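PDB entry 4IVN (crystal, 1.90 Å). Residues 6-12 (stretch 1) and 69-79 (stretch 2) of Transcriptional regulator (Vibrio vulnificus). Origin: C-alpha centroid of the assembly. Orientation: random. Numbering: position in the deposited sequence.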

# COMPACT_ATOMS: atom_id res chain seq x y z
N ASN A 6 -15.51 -28.08 17.30
CA ASN A 6 -16.86 -28.28 16.65
C ASN A 6 -16.90 -28.82 15.21
O ASN A 6 -17.34 -29.97 15.00
N LEU A 7 -16.49 -28.01 14.21
CA LEU A 7 -15.92 -28.61 13.01
C LEU A 7 -14.81 -29.60 13.46
O LEU A 7 -14.69 -30.71 12.89
N LEU A 8 -13.99 -29.22 14.45
CA LEU A 8 -12.93 -30.16 14.88
C LEU A 8 -13.46 -31.40 15.60
O LEU A 8 -12.98 -32.53 15.37
N VAL A 9 -14.47 -31.20 16.45
CA VAL A 9 -15.17 -32.35 17.06
C VAL A 9 -15.84 -33.21 15.97
O VAL A 9 -15.77 -34.44 16.04
N ARG A 10 -16.49 -32.57 14.98
CA ARG A 10 -17.20 -33.34 13.96
C ARG A 10 -16.23 -34.14 13.17
O ARG A 10 -16.52 -35.30 12.85
N LEU A 11 -15.03 -33.57 12.93
CA LEU A 11 -13.99 -34.27 12.14
C LEU A 11 -13.58 -35.55 12.85
O LEU A 11 -13.60 -36.65 12.27
N ARG A 12 -13.19 -35.39 14.10
CA ARG A 12 -12.91 -36.52 14.98
C ARG A 12 -13.95 -37.68 14.95
O ARG A 12 -13.60 -38.83 14.67
N ASP A 69 -14.37 -22.86 2.16
CA ASP A 69 -15.49 -22.88 3.15
C ASP A 69 -15.10 -23.62 4.46
O ASP A 69 -15.24 -23.14 5.59
N PHE A 70 -14.64 -24.84 4.28
CA PHE A 70 -14.00 -25.63 5.37
C PHE A 70 -12.92 -24.86 6.12
O PHE A 70 -12.93 -24.80 7.37
N ARG A 71 -11.96 -24.24 5.38
CA ARG A 71 -10.83 -23.60 6.04
C ARG A 71 -11.35 -22.38 6.87
O ARG A 71 -10.89 -22.13 7.96
N MET A 72 -12.31 -21.65 6.32
CA MET A 72 -12.94 -20.54 7.08
C MET A 72 -13.59 -21.06 8.40
O MET A 72 -13.35 -20.49 9.50
N ALA A 73 -14.42 -22.12 8.30
CA ALA A 73 -15.00 -22.69 9.56
C ALA A 73 -13.90 -23.12 10.49
O ALA A 73 -14.01 -22.99 11.75
N LEU A 74 -12.85 -23.69 9.91
CA LEU A 74 -11.75 -24.11 10.75
C LEU A 74 -11.22 -22.95 11.59
O LEU A 74 -11.05 -23.07 12.85
N ALA A 75 -10.95 -21.81 10.92
CA ALA A 75 -10.29 -20.67 11.60
C ALA A 75 -11.24 -20.13 12.69
O ALA A 75 -10.83 -19.77 13.78
N VAL A 76 -12.54 -20.10 12.38
CA VAL A 76 -13.54 -19.60 13.32
C VAL A 76 -13.60 -20.56 14.51
O VAL A 76 -13.65 -20.10 15.66
N ASP A 77 -13.52 -21.89 14.23
CA ASP A 77 -13.64 -22.93 15.27
C ASP A 77 -12.41 -22.82 16.21
O ASP A 77 -12.56 -22.84 17.47
N LEU A 78 -11.22 -22.64 15.64
CA LEU A 78 -10.00 -22.44 16.45
C LEU A 78 -10.07 -21.18 17.31
O LEU A 78 -9.54 -21.13 18.41
N SER A 79 -10.67 -20.14 16.74
CA SER A 79 -10.77 -18.80 17.32
C SER A 79 -11.18 -18.70 18.79
O SER A 79 -10.81 -17.73 19.48

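What receives the amide hydrogens at the start of the first stretch? At the start of a helix the first N-H groups have no carbonyl a turn earlier to bind, and here Asp-77 reaches them from the second helix. Its CA-to-CB bond points toward stretch 1, and chi1 is t (-159°). Leu-8 N donates to Asp-77 OD2 at 2.8 Å, nearly straight at 167°. Asn-6 N, just ahead of the helix, also donates to Asp-77 OD2, at 2.8 Å, and adds a weak bond to Asp-77 OD1 at 3.2 Å.

Is the amide between them satisfied in the same way? Leu-7 N lies 3.1 Å from Asp-77 OD2, but the angle is too poor for a hydrogen bond. Further along, the backbone serves itself: Arg-10 N bonds to Asn-6 O at 2.7 Å, and Leu-11 N to Leu-7 O at 2.9 Å. The carboxylate thus supplies acceptors at the point where the helical pattern is only beginning. The side chain of Asn-6, chi1 t, starts sideways and its end leads away; it is poorly ordered.

Which side chain fills the space between the helices? Leu-7, t at both chi angles, points toward stretch 2 and sits as a knob among Phe-70, Ala-73, Leu-74 and Asp-77. Leu-7 CD1 lies 3.7 Å from Ala-73 CB and covers one face of the Phe-70 ring, 4.0 Å from the centroid. Leu-7 CD1 also approaches Phe-70 O to 3.6 Å; the carbonyl's hydrogen bond comes from Leu-74 N, at 2.8 Å.

How do the other leucines extend this packing? Leu-8 (m, t) starts sideways, yet its end comes nearer: Leu-8 CD2 meets Leu-74 CD1 at 3.9 Å and Leu-8 CD1 meets Leu-78 CD2 at 3.7 Å. Leu-11 (t, p) points toward stretch 2, placing Leu-11 CD2 at the ring edge, 4.3 Å from Phe-70 CZ.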

# COMPACT_ATOMS: atom_id res chain seq x y z
CB ASN A 6 -17.76 -27.06 16.79
CG ASN A 6 -19.22 -27.43 16.70
OD1 ASN A 6 -19.96 -27.26 17.66
ND2 ASN A 6 -19.63 -27.99 15.56
CB LEU A 7 -15.31 -27.60 12.03
CG LEU A 7 -14.52 -28.21 10.87
CD1 LEU A 7 -14.24 -27.18 9.79
CD2 LEU A 7 -13.18 -28.75 11.35
CB LEU A 8 -11.82 -29.47 15.68
CG LEU A 8 -10.87 -28.59 14.85
CD1 LEU A 8 -10.00 -27.77 15.78
CD2 LEU A 8 -10.02 -29.43 13.90
CB VAL A 9 -16.23 -31.95 18.13
CG1 VAL A 9 -16.97 -33.22 18.69
CG2 VAL A 9 -15.58 -31.09 19.22
CB ARG A 10 -18.18 -32.51 13.13
CG ARG A 10 -19.39 -32.05 13.95
CD ARG A 10 -20.55 -31.57 13.10
NE ARG A 10 -20.08 -30.61 12.10
CZ ARG A 10 -19.58 -30.96 10.91
NH1 ARG A 10 -19.51 -32.24 10.54
NH2 ARG A 10 -19.15 -30.02 10.08
CB LEU A 11 -12.77 -33.37 11.87
CG LEU A 11 -11.68 -33.68 10.81
CD1 LEU A 11 -12.18 -34.18 9.45
CD2 LEU A 11 -10.80 -32.44 10.59
CB ARG A 12 -12.78 -35.99 16.41
CG ARG A 12 -11.37 -35.63 16.80
CD ARG A 12 -10.51 -36.89 16.86
NE ARG A 12 -11.31 -38.10 17.08
CZ ARG A 12 -10.79 -39.31 17.33
NH1 ARG A 12 -9.47 -39.48 17.40
NH2 ARG A 12 -11.59 -40.36 17.51
CB ASP A 69 -16.65 -23.63 2.52
CG ASP A 69 -17.91 -23.54 3.34
OD1 ASP A 69 -18.13 -22.53 4.08
OD2 ASP A 69 -18.70 -24.50 3.27
CB PHE A 70 -13.42 -26.91 4.77
CG PHE A 70 -12.68 -27.75 5.78
CD1 PHE A 70 -11.38 -27.47 6.09
CD2 PHE A 70 -13.32 -28.86 6.38
CE1 PHE A 70 -10.69 -28.24 7.04
CE2 PHE A 70 -12.65 -29.64 7.32
CZ PHE A 70 -11.32 -29.33 7.63
CB ARG A 71 -9.81 -23.14 5.01
CG ARG A 71 -8.44 -22.83 5.64
CD ARG A 71 -7.52 -22.34 4.51
NE ARG A 71 -7.84 -20.92 4.24
CZ ARG A 71 -6.97 -19.98 3.85
NH1 ARG A 71 -5.70 -20.27 3.61
NH2 ARG A 71 -7.40 -18.71 3.63
CB MET A 72 -14.06 -19.93 6.19
CG MET A 72 -14.87 -18.78 6.81
SD MET A 72 -13.94 -17.18 6.77
CE MET A 72 -13.47 -17.21 8.50
CB ALA A 73 -15.88 -23.89 9.26
CB LEU A 74 -10.64 -24.75 9.90
CG LEU A 74 -9.38 -25.11 10.70
CD1 LEU A 74 -9.69 -26.19 11.79
CD2 LEU A 74 -8.30 -25.64 9.79
CB ALA A 75 -9.86 -19.56 10.58
CB VAL A 76 -14.92 -19.46 12.67
CG1 VAL A 76 -16.01 -19.13 13.71
CG2 VAL A 76 -14.87 -18.36 11.62
CB ASP A 77 -13.77 -24.32 14.63
CG ASP A 77 -14.40 -25.37 15.55
OD1 ASP A 77 -15.30 -25.02 16.39
OD2 ASP A 77 -14.00 -26.57 15.42
CB LEU A 78 -8.78 -22.40 15.54
CG LEU A 78 -8.33 -23.77 14.97
CD1 LEU A 78 -7.18 -23.60 14.00
CD2 LEU A 78 -7.92 -24.71 16.09
CB SER A 79 -11.80 -18.03 16.54
OG SER A 79 -11.19 -16.86 16.06